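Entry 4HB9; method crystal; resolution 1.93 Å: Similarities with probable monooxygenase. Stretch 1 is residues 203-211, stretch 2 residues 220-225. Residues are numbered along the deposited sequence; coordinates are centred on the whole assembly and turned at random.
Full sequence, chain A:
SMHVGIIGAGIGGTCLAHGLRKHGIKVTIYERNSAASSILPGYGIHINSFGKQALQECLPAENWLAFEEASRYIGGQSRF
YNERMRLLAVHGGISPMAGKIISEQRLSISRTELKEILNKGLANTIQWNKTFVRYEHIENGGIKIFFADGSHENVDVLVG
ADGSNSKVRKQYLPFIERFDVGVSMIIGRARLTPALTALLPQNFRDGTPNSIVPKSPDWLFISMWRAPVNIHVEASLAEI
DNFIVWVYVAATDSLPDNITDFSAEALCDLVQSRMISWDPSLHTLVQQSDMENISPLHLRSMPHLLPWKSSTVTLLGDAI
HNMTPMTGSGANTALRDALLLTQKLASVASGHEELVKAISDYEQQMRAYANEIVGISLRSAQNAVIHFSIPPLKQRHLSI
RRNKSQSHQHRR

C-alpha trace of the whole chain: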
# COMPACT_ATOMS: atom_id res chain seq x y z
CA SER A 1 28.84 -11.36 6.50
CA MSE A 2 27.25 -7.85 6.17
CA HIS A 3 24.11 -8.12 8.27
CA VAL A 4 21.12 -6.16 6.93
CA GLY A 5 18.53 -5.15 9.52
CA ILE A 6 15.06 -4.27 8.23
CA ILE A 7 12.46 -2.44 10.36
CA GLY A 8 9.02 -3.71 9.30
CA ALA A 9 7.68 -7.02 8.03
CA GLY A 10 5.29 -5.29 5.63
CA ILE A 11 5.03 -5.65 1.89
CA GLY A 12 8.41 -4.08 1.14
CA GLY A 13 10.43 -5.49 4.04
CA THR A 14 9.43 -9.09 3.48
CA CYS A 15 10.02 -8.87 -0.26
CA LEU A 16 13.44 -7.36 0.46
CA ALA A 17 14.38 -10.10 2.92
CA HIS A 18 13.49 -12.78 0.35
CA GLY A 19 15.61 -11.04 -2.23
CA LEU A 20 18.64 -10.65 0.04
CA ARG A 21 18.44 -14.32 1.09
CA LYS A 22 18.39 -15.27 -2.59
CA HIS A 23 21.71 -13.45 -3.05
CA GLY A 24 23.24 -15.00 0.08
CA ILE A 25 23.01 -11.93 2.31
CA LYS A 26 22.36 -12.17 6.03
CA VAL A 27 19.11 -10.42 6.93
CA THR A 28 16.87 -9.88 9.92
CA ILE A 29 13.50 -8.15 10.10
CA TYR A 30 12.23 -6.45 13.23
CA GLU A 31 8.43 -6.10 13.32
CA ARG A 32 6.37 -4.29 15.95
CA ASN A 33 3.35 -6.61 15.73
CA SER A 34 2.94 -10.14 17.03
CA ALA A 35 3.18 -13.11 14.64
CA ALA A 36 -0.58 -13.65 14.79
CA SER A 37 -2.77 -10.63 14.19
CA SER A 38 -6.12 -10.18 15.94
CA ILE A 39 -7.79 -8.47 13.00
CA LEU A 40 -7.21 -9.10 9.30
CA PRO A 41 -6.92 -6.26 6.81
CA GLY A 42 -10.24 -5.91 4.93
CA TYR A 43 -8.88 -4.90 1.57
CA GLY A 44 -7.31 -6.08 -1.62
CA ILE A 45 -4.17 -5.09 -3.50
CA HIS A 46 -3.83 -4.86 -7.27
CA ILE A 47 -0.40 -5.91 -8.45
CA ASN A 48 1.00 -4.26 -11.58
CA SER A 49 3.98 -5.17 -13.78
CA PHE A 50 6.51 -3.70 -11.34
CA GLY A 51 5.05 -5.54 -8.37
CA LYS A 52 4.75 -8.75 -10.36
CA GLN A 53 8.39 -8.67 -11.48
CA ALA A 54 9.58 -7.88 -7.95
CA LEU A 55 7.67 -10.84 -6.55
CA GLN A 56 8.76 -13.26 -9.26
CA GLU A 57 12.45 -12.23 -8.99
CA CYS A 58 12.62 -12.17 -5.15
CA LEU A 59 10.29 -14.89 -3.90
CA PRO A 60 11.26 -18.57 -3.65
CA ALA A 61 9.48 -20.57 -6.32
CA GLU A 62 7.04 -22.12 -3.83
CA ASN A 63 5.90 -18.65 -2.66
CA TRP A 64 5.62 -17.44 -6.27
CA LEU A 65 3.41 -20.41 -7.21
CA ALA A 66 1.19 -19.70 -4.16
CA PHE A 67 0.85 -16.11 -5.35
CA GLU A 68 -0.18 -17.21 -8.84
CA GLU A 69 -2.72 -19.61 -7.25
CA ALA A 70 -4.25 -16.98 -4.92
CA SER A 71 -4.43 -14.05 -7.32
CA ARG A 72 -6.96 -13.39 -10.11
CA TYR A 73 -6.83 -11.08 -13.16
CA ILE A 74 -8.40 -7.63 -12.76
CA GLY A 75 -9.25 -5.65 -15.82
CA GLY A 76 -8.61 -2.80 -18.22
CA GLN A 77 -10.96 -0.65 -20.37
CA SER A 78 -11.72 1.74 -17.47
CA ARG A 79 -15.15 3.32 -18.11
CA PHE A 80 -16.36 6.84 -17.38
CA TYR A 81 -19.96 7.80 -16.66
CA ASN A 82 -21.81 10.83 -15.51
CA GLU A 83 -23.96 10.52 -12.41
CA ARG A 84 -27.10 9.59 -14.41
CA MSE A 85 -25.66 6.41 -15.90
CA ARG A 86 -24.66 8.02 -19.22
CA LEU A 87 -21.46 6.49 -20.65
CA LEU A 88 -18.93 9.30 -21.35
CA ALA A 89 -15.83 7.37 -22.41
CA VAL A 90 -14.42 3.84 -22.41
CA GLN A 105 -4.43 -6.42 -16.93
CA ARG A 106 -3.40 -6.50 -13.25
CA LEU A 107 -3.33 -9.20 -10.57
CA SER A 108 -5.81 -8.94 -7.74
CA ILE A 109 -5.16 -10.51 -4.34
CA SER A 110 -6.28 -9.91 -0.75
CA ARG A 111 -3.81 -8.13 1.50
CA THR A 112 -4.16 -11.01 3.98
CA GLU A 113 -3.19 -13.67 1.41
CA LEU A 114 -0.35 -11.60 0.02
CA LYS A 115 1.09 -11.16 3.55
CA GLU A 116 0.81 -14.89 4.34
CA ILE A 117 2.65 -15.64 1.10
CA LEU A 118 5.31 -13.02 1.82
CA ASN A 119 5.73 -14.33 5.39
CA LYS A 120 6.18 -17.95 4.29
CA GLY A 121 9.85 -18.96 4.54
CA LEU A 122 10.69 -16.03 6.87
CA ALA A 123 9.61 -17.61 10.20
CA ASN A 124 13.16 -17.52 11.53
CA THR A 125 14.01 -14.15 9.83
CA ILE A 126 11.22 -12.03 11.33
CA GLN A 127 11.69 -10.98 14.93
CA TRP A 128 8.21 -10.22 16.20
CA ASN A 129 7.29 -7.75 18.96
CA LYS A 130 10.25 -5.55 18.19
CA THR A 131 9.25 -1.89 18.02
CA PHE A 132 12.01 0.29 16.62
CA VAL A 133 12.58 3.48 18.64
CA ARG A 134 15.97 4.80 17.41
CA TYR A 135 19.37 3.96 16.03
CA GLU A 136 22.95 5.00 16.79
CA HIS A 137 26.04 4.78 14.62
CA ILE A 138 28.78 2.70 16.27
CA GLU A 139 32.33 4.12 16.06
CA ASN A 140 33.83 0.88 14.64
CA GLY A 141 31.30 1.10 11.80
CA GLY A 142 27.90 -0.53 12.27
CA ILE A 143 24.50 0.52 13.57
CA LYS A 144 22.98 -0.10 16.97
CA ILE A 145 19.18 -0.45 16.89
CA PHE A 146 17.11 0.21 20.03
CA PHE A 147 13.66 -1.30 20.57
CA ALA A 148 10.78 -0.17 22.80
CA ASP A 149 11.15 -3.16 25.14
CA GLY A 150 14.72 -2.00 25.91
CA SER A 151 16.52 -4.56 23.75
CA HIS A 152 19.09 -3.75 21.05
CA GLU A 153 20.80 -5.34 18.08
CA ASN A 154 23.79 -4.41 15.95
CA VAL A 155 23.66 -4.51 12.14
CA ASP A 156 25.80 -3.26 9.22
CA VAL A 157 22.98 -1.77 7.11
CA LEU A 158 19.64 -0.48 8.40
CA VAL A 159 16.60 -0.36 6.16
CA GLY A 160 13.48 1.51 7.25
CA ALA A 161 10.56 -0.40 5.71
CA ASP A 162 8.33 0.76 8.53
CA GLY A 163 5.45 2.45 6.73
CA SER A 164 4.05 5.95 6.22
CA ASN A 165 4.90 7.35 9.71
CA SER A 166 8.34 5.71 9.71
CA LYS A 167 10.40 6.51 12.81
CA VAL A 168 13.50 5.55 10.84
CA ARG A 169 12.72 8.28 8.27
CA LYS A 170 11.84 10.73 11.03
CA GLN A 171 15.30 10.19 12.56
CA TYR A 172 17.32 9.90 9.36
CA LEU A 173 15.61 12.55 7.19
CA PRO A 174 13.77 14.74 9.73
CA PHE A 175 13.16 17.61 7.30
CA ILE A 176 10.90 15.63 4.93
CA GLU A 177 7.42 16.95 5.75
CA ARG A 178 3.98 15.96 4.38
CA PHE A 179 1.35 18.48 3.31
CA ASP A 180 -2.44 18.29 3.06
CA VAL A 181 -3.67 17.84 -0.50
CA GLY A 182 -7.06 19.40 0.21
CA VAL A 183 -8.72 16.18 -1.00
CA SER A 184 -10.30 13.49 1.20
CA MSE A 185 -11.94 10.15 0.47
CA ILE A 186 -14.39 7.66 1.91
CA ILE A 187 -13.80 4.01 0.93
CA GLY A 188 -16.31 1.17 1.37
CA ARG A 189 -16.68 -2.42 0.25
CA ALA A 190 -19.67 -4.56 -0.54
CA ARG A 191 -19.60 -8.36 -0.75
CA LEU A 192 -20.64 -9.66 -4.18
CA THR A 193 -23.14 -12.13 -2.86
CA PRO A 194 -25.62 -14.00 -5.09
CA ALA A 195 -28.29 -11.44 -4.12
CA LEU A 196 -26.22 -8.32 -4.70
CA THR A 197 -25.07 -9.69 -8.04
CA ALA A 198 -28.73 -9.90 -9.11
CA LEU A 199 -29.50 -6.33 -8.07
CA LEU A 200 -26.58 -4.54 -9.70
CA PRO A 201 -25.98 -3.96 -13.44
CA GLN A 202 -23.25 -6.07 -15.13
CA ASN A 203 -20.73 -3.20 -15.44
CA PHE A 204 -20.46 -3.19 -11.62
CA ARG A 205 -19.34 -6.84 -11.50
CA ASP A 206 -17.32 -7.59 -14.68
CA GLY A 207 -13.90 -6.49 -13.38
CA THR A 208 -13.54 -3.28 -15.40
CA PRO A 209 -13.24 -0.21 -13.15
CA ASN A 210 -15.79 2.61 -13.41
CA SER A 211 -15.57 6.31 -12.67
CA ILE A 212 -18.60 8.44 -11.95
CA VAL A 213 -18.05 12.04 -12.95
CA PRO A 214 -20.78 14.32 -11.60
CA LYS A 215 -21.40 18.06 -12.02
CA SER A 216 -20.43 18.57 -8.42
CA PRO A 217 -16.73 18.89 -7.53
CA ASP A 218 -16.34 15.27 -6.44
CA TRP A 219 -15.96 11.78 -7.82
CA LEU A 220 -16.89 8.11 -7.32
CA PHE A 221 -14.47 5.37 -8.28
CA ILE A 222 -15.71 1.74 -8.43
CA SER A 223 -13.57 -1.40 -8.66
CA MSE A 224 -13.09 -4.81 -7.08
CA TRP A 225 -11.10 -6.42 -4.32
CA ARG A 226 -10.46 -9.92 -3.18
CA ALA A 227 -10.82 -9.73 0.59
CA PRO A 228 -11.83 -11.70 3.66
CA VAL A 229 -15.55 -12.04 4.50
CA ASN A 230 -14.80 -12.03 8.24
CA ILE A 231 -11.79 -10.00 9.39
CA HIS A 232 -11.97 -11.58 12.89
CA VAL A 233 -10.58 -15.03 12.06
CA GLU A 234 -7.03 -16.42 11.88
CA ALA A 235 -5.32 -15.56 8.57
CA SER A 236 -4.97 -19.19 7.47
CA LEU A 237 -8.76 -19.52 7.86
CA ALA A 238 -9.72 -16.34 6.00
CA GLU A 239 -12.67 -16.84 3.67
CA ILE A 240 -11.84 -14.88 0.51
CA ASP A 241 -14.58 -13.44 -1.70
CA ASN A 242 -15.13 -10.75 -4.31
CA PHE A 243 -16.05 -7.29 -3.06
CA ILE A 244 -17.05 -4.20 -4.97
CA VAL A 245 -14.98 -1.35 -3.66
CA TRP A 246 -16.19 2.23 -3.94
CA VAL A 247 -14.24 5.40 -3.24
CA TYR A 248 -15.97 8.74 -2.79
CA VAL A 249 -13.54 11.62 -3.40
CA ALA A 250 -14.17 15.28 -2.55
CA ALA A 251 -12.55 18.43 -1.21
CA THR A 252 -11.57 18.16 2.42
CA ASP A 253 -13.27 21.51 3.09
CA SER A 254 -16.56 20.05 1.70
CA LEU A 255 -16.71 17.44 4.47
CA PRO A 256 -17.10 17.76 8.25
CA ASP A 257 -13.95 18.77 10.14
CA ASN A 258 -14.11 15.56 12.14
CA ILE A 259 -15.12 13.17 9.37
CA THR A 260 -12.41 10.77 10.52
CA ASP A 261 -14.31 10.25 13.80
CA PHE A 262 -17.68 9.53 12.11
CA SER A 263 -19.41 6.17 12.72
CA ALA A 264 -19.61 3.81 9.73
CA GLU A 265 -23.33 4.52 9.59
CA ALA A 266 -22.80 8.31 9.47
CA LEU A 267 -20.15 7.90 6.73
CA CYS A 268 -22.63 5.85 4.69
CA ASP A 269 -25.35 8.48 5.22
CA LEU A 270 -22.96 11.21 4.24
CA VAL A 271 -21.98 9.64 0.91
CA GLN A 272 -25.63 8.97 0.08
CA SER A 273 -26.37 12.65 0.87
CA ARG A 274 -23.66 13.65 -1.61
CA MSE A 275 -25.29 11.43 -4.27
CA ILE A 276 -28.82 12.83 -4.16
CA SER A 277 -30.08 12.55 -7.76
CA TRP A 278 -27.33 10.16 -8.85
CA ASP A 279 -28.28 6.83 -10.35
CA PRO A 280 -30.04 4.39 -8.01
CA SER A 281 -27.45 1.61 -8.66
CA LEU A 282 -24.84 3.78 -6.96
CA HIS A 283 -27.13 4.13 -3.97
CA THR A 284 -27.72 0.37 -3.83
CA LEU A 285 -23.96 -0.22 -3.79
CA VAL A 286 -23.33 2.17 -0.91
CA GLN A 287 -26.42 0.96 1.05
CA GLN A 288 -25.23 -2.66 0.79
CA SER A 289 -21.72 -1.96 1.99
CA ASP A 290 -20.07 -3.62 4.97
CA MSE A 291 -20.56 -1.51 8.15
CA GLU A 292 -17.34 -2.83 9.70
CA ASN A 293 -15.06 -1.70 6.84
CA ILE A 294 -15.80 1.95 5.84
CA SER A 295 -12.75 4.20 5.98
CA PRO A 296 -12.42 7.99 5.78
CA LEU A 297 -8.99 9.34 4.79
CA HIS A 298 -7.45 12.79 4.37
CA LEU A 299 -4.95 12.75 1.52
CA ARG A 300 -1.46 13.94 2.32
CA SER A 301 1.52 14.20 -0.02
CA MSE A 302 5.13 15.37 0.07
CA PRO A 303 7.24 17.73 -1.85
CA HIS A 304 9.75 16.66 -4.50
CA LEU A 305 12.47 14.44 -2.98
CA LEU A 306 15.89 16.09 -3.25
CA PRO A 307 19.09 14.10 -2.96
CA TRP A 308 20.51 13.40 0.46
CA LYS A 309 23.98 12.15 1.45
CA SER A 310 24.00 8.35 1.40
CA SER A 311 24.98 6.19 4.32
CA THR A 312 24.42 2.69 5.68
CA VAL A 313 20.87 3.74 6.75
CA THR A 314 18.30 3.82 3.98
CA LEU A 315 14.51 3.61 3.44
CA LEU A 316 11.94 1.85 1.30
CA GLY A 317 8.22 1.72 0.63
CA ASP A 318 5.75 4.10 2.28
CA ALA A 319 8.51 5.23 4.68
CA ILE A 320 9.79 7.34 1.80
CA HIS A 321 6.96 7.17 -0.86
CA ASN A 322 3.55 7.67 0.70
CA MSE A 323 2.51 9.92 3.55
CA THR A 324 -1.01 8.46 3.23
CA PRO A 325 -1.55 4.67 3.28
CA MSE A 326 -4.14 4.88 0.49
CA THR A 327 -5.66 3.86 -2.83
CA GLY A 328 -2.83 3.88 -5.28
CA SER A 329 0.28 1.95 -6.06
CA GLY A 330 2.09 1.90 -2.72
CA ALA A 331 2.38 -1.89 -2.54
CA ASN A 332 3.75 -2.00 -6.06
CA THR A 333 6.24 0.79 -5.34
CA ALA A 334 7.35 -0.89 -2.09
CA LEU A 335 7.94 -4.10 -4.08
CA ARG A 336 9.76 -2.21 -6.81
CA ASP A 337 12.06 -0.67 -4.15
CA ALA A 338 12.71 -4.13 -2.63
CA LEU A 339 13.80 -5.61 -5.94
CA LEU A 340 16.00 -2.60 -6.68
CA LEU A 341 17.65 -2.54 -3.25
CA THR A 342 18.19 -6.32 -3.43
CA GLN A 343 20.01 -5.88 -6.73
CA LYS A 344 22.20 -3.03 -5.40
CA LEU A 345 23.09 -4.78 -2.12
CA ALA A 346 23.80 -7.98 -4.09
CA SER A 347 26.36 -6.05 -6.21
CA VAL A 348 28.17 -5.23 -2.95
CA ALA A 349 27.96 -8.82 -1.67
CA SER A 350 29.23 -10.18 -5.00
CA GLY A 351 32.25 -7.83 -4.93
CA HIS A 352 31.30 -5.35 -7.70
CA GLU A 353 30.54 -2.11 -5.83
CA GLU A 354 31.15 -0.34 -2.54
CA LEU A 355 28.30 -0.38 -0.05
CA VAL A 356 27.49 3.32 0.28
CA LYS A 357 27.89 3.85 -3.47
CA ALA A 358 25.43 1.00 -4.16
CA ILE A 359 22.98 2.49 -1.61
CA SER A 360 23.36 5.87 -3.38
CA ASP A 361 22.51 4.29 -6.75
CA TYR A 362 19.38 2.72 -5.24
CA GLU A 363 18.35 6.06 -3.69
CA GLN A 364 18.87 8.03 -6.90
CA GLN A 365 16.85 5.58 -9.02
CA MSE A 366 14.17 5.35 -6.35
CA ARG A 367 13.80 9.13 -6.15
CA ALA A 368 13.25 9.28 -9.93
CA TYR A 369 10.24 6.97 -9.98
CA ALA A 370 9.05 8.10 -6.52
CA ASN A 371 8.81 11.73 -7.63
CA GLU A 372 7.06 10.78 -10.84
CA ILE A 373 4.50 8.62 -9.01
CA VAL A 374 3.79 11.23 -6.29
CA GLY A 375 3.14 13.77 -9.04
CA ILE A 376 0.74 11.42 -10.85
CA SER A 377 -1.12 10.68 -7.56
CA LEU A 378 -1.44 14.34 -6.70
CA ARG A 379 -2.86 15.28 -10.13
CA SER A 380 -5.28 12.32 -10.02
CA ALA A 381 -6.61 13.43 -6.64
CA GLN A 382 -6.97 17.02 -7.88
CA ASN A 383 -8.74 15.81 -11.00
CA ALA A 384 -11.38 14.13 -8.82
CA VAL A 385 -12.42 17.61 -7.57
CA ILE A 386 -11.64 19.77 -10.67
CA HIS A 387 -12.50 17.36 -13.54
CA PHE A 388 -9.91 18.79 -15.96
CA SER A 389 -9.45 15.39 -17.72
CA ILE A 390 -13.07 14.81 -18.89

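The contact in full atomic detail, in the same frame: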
# COMPACT_ATOMS: atom_id res chain seq x y z
N ASN A 203 -21.95 -4.02 -15.49
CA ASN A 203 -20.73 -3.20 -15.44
C ASN A 203 -20.17 -2.98 -14.02
O ASN A 203 -19.01 -2.57 -13.87
CB ASN A 203 -20.93 -1.86 -16.15
CG ASN A 203 -22.08 -1.06 -15.60
OD1 ASN A 203 -23.05 -1.62 -15.12
ND2 ASN A 203 -21.99 0.25 -15.70
N PHE A 204 -20.95 -3.28 -12.99
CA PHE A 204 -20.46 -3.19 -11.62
C PHE A 204 -19.68 -4.44 -11.20
O PHE A 204 -18.96 -4.41 -10.21
CB PHE A 204 -21.62 -2.98 -10.64
CG PHE A 204 -22.15 -1.58 -10.62
CD1 PHE A 204 -22.66 -0.99 -11.77
CD2 PHE A 204 -22.19 -0.86 -9.45
CE1 PHE A 204 -23.17 0.29 -11.75
CE2 PHE A 204 -22.71 0.42 -9.42
CZ PHE A 204 -23.19 1.01 -10.57
N ARG A 205 -19.85 -5.53 -11.94
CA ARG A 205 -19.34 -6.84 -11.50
C ARG A 205 -18.35 -7.53 -12.46
O ARG A 205 -17.83 -8.60 -12.13
CB ARG A 205 -20.54 -7.76 -11.29
CG ARG A 205 -21.66 -7.08 -10.53
CD ARG A 205 -22.88 -7.97 -10.35
NE ARG A 205 -23.88 -7.84 -11.42
CZ ARG A 205 -24.01 -8.68 -12.45
NH1 ARG A 205 -23.19 -9.71 -12.62
NH2 ARG A 205 -24.99 -8.48 -13.33
N ASP A 206 -18.10 -6.93 -13.62
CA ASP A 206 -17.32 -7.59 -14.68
C ASP A 206 -15.81 -7.41 -14.57
O ASP A 206 -15.07 -7.95 -15.38
CB ASP A 206 -17.82 -7.18 -16.08
CG ASP A 206 -17.60 -5.70 -16.40
OD1 ASP A 206 -16.82 -5.01 -15.69
OD2 ASP A 206 -18.22 -5.21 -17.38
N GLY A 207 -15.34 -6.65 -13.58
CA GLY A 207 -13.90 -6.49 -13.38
C GLY A 207 -13.27 -5.29 -14.08
O GLY A 207 -12.07 -5.05 -13.92
N THR A 208 -14.04 -4.54 -14.86
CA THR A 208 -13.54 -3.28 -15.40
C THR A 208 -13.91 -2.15 -14.44
O THR A 208 -15.08 -2.04 -14.04
CB THR A 208 -14.10 -2.99 -16.81
OG1 THR A 208 -13.61 -3.99 -17.71
CG2 THR A 208 -13.63 -1.64 -17.32
N PRO A 209 -12.93 -1.32 -14.05
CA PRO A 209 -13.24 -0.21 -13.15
C PRO A 209 -14.10 0.89 -13.80
O PRO A 209 -14.05 1.11 -15.02
CB PRO A 209 -11.87 0.34 -12.75
CG PRO A 209 -10.91 -0.15 -13.77
CD PRO A 209 -11.48 -1.43 -14.34
N ASN A 210 -14.90 1.55 -12.96
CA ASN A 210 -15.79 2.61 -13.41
C ASN A 210 -15.51 3.87 -12.62
O ASN A 210 -15.24 3.82 -11.42
CB ASN A 210 -17.25 2.24 -13.20
CG ASN A 210 -17.62 0.89 -13.82
OD1 ASN A 210 -17.63 0.74 -15.02
ND2 ASN A 210 -17.89 -0.09 -12.98
N SER A 211 -15.60 5.01 -13.31
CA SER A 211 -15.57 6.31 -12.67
C SER A 211 -16.84 7.08 -12.91
O SER A 211 -17.29 7.15 -14.05
CB SER A 211 -14.39 7.09 -13.20
OG SER A 211 -13.22 6.72 -12.49
N LEU A 220 -16.70 9.47 -7.88
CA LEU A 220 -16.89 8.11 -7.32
C LEU A 220 -16.20 7.09 -8.20
O LEU A 220 -16.47 6.98 -9.42
CB LEU A 220 -18.35 7.74 -7.15
CG LEU A 220 -18.62 6.44 -6.38
CD1 LEU A 220 -18.42 6.60 -4.87
CD2 LEU A 220 -20.06 6.00 -6.61
N PHE A 221 -15.25 6.38 -7.59
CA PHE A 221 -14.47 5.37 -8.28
C PHE A 221 -15.00 4.01 -7.83
O PHE A 221 -15.25 3.82 -6.64
CB PHE A 221 -12.97 5.54 -7.99
CG PHE A 221 -12.12 4.48 -8.62
CD1 PHE A 221 -12.00 4.41 -10.01
CD2 PHE A 221 -11.50 3.50 -7.86
CE1 PHE A 221 -11.27 3.41 -10.61
CE2 PHE A 221 -10.75 2.50 -8.45
CZ PHE A 221 -10.62 2.46 -9.83
N ILE A 222 -15.20 3.08 -8.76
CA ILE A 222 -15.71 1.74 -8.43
C ILE A 222 -14.79 0.66 -9.00
O ILE A 222 -14.47 0.68 -10.18
CB ILE A 222 -17.12 1.53 -9.00
CG1 ILE A 222 -18.08 2.58 -8.42
CG2 ILE A 222 -17.63 0.12 -8.72
CD1 ILE A 222 -19.44 2.62 -9.07
N SER A 223 -14.39 -0.30 -8.17
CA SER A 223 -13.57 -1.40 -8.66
C SER A 223 -13.84 -2.63 -7.85
O SER A 223 -14.93 -2.73 -7.26
CB SER A 223 -12.09 -1.00 -8.63
OG SER A 223 -11.29 -1.98 -9.30
N MSE A 224 -12.89 -3.57 -7.81
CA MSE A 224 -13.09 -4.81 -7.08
C MSE A 224 -11.89 -5.21 -6.29
O MSE A 224 -10.75 -4.96 -6.70
CB MSE A 224 -13.43 -5.91 -8.09
CG MSE A 224 -14.94 -5.87 -8.36
SE MSE A 224 -15.52 -7.36 -9.51
CE MSE A 224 -15.02 -8.83 -8.32
N TRP A 225 -12.13 -5.82 -5.14
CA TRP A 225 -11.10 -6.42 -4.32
C TRP A 225 -11.41 -7.89 -4.07
O TRP A 225 -12.56 -8.29 -3.95
CB TRP A 225 -11.06 -5.79 -2.95
CG TRP A 225 -10.42 -4.44 -2.82
CD1 TRP A 225 -9.48 -3.87 -3.61
CD2 TRP A 225 -10.67 -3.50 -1.76
NE1 TRP A 225 -9.15 -2.61 -3.12
CE2 TRP A 225 -9.87 -2.37 -1.99
CE3 TRP A 225 -11.52 -3.50 -0.65
CZ2 TRP A 225 -9.89 -1.26 -1.14
CZ3 TRP A 225 -11.51 -2.41 0.20
CH2 TRP A 225 -10.71 -1.32 -0.05

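Ile 222 gives up more surface to this contact than any other residue, and the rest of the arrangement can be read outward from it. Its backbone faces Asn 210 as an antiparallel hydrogen-bonded pair: Asn 210 N donates to Ile 222 O at 2.9 Å, and Ile 222 N donates back to Asn 210 O at 2.8 Å, both nearly straight. This closed pair fixes the register, placing Ser 211 opposite Phe 221 as the neighbouring non-hydrogen-bonded pair. Weaker CA-H...O contacts extend the seam, with Pro 209 CA 3.3 Å from Ile 222 O and Ser 211 CA 3.4 Å from Leu 220 O.

The side chains of Ile 222 and Asn 210 share one face of the sheet, their CB atoms 4.3 Å apart. A beta-branched residue suits an extended strand, and here the isoleucine, with chi1 m and chi2 t, carries Ile 222 CD1 to within 4.0 Å of Phe 204 CE2. The phenylalanine belongs to the segment before the strand that begins at Asn 210, so this apolar contact ties that segment to the sheet beyond the reach of the backbone pairing.

Asn 210 works in both directions. While its main chain pairs with Ile 222, its side-chain Asn 210 ND2 donates to Asn 203 O at 2.9 Å, bracing the segment that carries Phe 204; OD1 is satisfied elsewhere in the structure. The lesson is that a buried amide is affordable when both its ends are paid for.

Met 224, present as selenomethionine, extends the contact past the paired residues. Its CB points toward the other stretch, and Met 224 SE lies 3.7 Å from Arg 205 O and 4.1 Å from Gly 207 N. A long, flexible side chain suits this place, where the backbones have separated to a CA-CA distance of 6.6 Å between Gly 207 and Met 224. Gly 207 has phi near 92°, and at its backbone angles a CB would jam against the carbonyl oxygen of Asp 206, so the turn itself calls for glycine.

On the other face, Phe 221 and Ser 211 lie together, with Ser 211 OG near the plane of the ring at its edge, 3.6 Å from Phe 221 CD1. Pro 209 adds an apolar contact, with Pro 209 CB 3.8 Å from Phe 221 CE1. Proline is tolerable here because the strand's first donor across the seam is the next residue's nitrogen. Altogether the two stretches bury 466 Å².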